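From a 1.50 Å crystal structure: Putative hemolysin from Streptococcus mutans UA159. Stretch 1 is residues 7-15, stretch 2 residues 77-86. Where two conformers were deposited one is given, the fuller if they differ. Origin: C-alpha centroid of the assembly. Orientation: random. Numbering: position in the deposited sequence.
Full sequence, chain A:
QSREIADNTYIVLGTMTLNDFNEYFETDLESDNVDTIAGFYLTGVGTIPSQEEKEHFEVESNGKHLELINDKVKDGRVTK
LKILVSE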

# COMPACT_ATOMS: atom_id res chain seq x y z
N ASP A 7 -8.62 21.85 16.47
CA ASP A 7 -8.07 22.99 15.75
C ASP A 7 -6.87 22.49 14.93
O ASP A 7 -6.02 21.80 15.47
CB ASP A 7 -7.62 24.12 16.69
CG ASP A 7 -8.78 25.00 17.17
OD1 ASP A 7 -9.94 24.82 16.73
OD2 ASP A 7 -8.51 25.88 18.00
N ASN A 8 -6.86 22.82 13.65
CA ASN A 8 -5.78 22.44 12.72
C ASN A 8 -5.49 20.93 12.67
O ASN A 8 -4.38 20.53 12.31
CB ASN A 8 -4.52 23.22 13.10
CG ASN A 8 -4.72 24.73 13.00
OD1 ASN A 8 -4.42 25.47 13.95
ND2 ASN A 8 -5.26 25.18 11.89
N THR A 9 -6.49 20.12 13.01
CA THR A 9 -6.35 18.67 13.01
C THR A 9 -7.52 18.06 12.28
O THR A 9 -8.66 18.36 12.57
CB THR A 9 -6.31 18.13 14.45
OG1 THR A 9 -5.38 18.93 15.22
CG2 THR A 9 -5.92 16.65 14.48
N TYR A 10 -7.22 17.17 11.32
CA TYR A 10 -8.23 16.62 10.42
C TYR A 10 -8.08 15.11 10.23
O TYR A 10 -6.98 14.58 10.36
CB TYR A 10 -8.13 17.28 9.04
CG TYR A 10 -8.16 18.78 9.08
CD1 TYR A 10 -9.32 19.48 8.81
CD2 TYR A 10 -7.02 19.50 9.41
CE1 TYR A 10 -9.35 20.88 8.88
CE2 TYR A 10 -7.05 20.90 9.47
CZ TYR A 10 -8.21 21.58 9.21
OH TYR A 10 -8.26 22.97 9.27
N ILE A 11 -9.20 14.44 9.97
CA ILE A 11 -9.18 13.07 9.47
C ILE A 11 -9.62 13.11 8.02
O ILE A 11 -10.64 13.71 7.70
CB ILE A 11 -10.06 12.10 10.29
CG1 ILE A 11 -9.59 12.07 11.75
CG2 ILE A 11 -10.03 10.70 9.72
CD1 ILE A 11 -8.26 11.43 11.97
N VAL A 12 -8.80 12.51 7.15
CA VAL A 12 -9.15 12.37 5.73
C VAL A 12 -9.20 10.91 5.32
O VAL A 12 -8.41 10.11 5.80
CB VAL A 12 -8.18 13.12 4.76
CG1 VAL A 12 -8.12 14.60 5.16
CG2 VAL A 12 -6.82 12.50 4.69
N LEU A 13 -10.13 10.61 4.41
CA LEU A 13 -10.17 9.32 3.77
C LEU A 13 -8.97 9.15 2.85
O LEU A 13 -8.61 10.07 2.10
CB LEU A 13 -11.46 9.14 2.97
CG LEU A 13 -12.73 9.30 3.80
CD1 LEU A 13 -13.90 8.93 2.91
CD2 LEU A 13 -12.72 8.46 5.09
N GLY A 14 -8.35 7.98 2.91
CA GLY A 14 -7.19 7.70 2.08
C GLY A 14 -7.49 7.82 0.60
O GLY A 14 -6.61 8.08 -0.22
N THR A 15 -8.73 7.56 0.25
CA THR A 15 -9.19 7.60 -1.16
C THR A 15 -9.42 9.03 -1.65
O THR A 15 -9.68 9.25 -2.82
CB THR A 15 -10.49 6.78 -1.36
OG1 THR A 15 -11.43 7.19 -0.38
CG2 THR A 15 -10.18 5.31 -1.23
N ARG A 77 -3.62 -1.21 2.98
CA ARG A 77 -4.08 0.08 2.49
C ARG A 77 -4.23 1.02 3.69
O ARG A 77 -4.86 0.66 4.67
CB ARG A 77 -5.41 -0.04 1.75
CG ARG A 77 -5.67 1.10 0.77
CD ARG A 77 -4.60 1.20 -0.31
NE ARG A 77 -4.68 2.47 -1.03
CZ ARG A 77 -3.73 2.98 -1.82
NH1 ARG A 77 -2.56 2.38 -2.00
NH2 ARG A 77 -3.95 4.12 -2.45
N VAL A 78 -3.64 2.21 3.63
CA VAL A 78 -3.99 3.25 4.59
C VAL A 78 -5.32 3.79 4.13
O VAL A 78 -5.43 4.44 3.08
CB VAL A 78 -2.95 4.35 4.63
CG1 VAL A 78 -3.27 5.31 5.76
CG2 VAL A 78 -1.56 3.74 4.82
N THR A 79 -6.35 3.57 4.92
CA THR A 79 -7.71 4.00 4.56
C THR A 79 -8.14 5.32 5.22
O THR A 79 -9.09 5.97 4.73
CB THR A 79 -8.70 2.90 4.89
OG1 THR A 79 -8.66 2.65 6.29
CG2 THR A 79 -8.34 1.63 4.15
N LYS A 80 -7.49 5.71 6.31
CA LYS A 80 -7.72 7.00 6.97
C LYS A 80 -6.41 7.56 7.44
O LYS A 80 -5.56 6.82 7.93
CB LYS A 80 -8.67 6.90 8.15
CG LYS A 80 -10.09 6.54 7.79
CD LYS A 80 -11.07 6.68 8.97
CE LYS A 80 -12.50 6.25 8.55
NZ LYS A 80 -13.50 6.23 9.67
N LEU A 81 -6.26 8.87 7.26
CA LEU A 81 -5.08 9.60 7.71
C LEU A 81 -5.49 10.73 8.64
O LEU A 81 -6.51 11.37 8.42
CB LEU A 81 -4.35 10.22 6.53
CG LEU A 81 -3.49 9.34 5.63
CD1 LEU A 81 -3.12 10.14 4.37
CD2 LEU A 81 -2.21 8.92 6.36
N LYS A 82 -4.66 10.99 9.64
CA LYS A 82 -4.71 12.20 10.44
C LYS A 82 -3.79 13.24 9.81
O LYS A 82 -2.65 12.92 9.49
CB LYS A 82 -4.26 11.91 11.85
CG LYS A 82 -4.48 13.04 12.82
CD LYS A 82 -3.98 12.64 14.21
CE LYS A 82 -4.55 13.50 15.27
NZ LYS A 82 -4.26 12.90 16.62
N ILE A 83 -4.28 14.46 9.64
CA ILE A 83 -3.50 15.56 9.06
C ILE A 83 -3.45 16.66 10.08
O ILE A 83 -4.48 17.12 10.55
CB ILE A 83 -4.19 16.14 7.79
CG1 ILE A 83 -4.59 15.01 6.86
CG2 ILE A 83 -3.29 17.20 7.11
CD1 ILE A 83 -3.47 14.23 6.22
N LEU A 84 -2.24 17.07 10.45
CA LEU A 84 -2.06 18.22 11.34
C LEU A 84 -1.43 19.34 10.54
O LEU A 84 -0.39 19.14 9.88
CB LEU A 84 -1.13 17.83 12.49
CG LEU A 84 -1.55 16.68 13.43
CD1 LEU A 84 -3.03 16.56 13.56
CD2 LEU A 84 -0.94 15.39 13.04
N VAL A 85 -2.06 20.51 10.58
CA VAL A 85 -1.60 21.65 9.79
C VAL A 85 -0.91 22.68 10.68
O VAL A 85 -1.42 23.04 11.76
CB VAL A 85 -2.76 22.32 9.02
CG1 VAL A 85 -2.22 23.43 8.13
CG2 VAL A 85 -3.51 21.28 8.15
N SER A 86 0.25 23.12 10.19
CA SER A 86 1.26 23.94 10.87
C SER A 86 1.38 23.84 12.35
O SER A 86 1.73 22.75 12.80
CB SER A 86 1.28 25.34 10.29
OG SER A 86 1.63 25.17 8.93
O HOH W 1 -6.36 5.47 -1.82

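Residues 9-13 and 77-85 are neighbouring antiparallel strands, with an angle of 149° between their directions. Six backbone hydrogen bonds join them. Tyr10 and Ile83 bond in both directions: Tyr10 N to Ile83 O and Ile83 N to Tyr10 O are each 2.8 Å. Val12 and Leu81 do the same, with Val12 N to Leu81 O and Leu81 N to Val12 O both 2.9 Å. Val85 N donates to Asn8 O at 2.9 Å, and Gly14 N donates to Thr79 O at 2.8 Å. These last two bonds extend the ladder beyond residues 9-13 at both ends. Between them lie the non-hydrogen-bonded pairs Thr9-Leu84, Ile11-Lys82 and Leu13-Lys80. There the CA atoms are 4.6 to 4.7 Å apart, closer than in the doubly bonded pairs Tyr10-Ile83 (5.0 Å) and Val12-Leu81 (5.3 Å), and CA-H...O contacts fill the gaps, such as Ile11 CA to Leu81 O at 3.3 Å.

Side chains alternate between the two faces. Tyr10, Val12, Leu81 and Ile83 share one face, and their packing is apolar. All four have chi1 in the m well. Val12 reaches two residues of the partner strand: its CG2 lies 3.8 Å from Leu81 CB, and its CG1 lies 3.9 Å from Ile83 CG1. Ile83 is m at both chi1 and chi2. The Tyr10 side chain, with chi2 at -99°, carries its ring past Ile83 to Val85, where Tyr10 CE2 is 3.8 Å from Val85 CG2. Ile83 O lies at the edge of this ring, near its plane. Val85 is t at chi1.

The other face carries Thr9, Ile11, Leu13, Lys80, Lys82 and Leu84. The m,m rotamer of Ile11 brings its end nearer the partner strand, placing Ile11 CD1 4.0 Å from Lys82 CB. Lys82 is extended, t at every chi, and its aliphatic chain runs to Thr9, with Lys82 CE 3.5 Å from Thr9 CG2. Thr9 is m. This rotamer lets Thr9 OG1 donate to Asp7 O at 3.0 Å, while Thr9 CG2 meets Leu84 CD1 at a tight 3.0 Å. Leu84 has chi2 at -30°, between wells. Lys80 is m at chi1 and t beyond, and its end leads away from the partner strand. Even so, Lys80 CE lies 4.1 Å from Leu13 CD2.

Gly14 has no side chain, and the space is taken: an ideal CB would point toward the other strand and clash with Val78 O at 2.3 Å. A water accepts from Arg77 NH2 at 2.8 Å and donates a weak bond to Gly14 O at 3.1 Å.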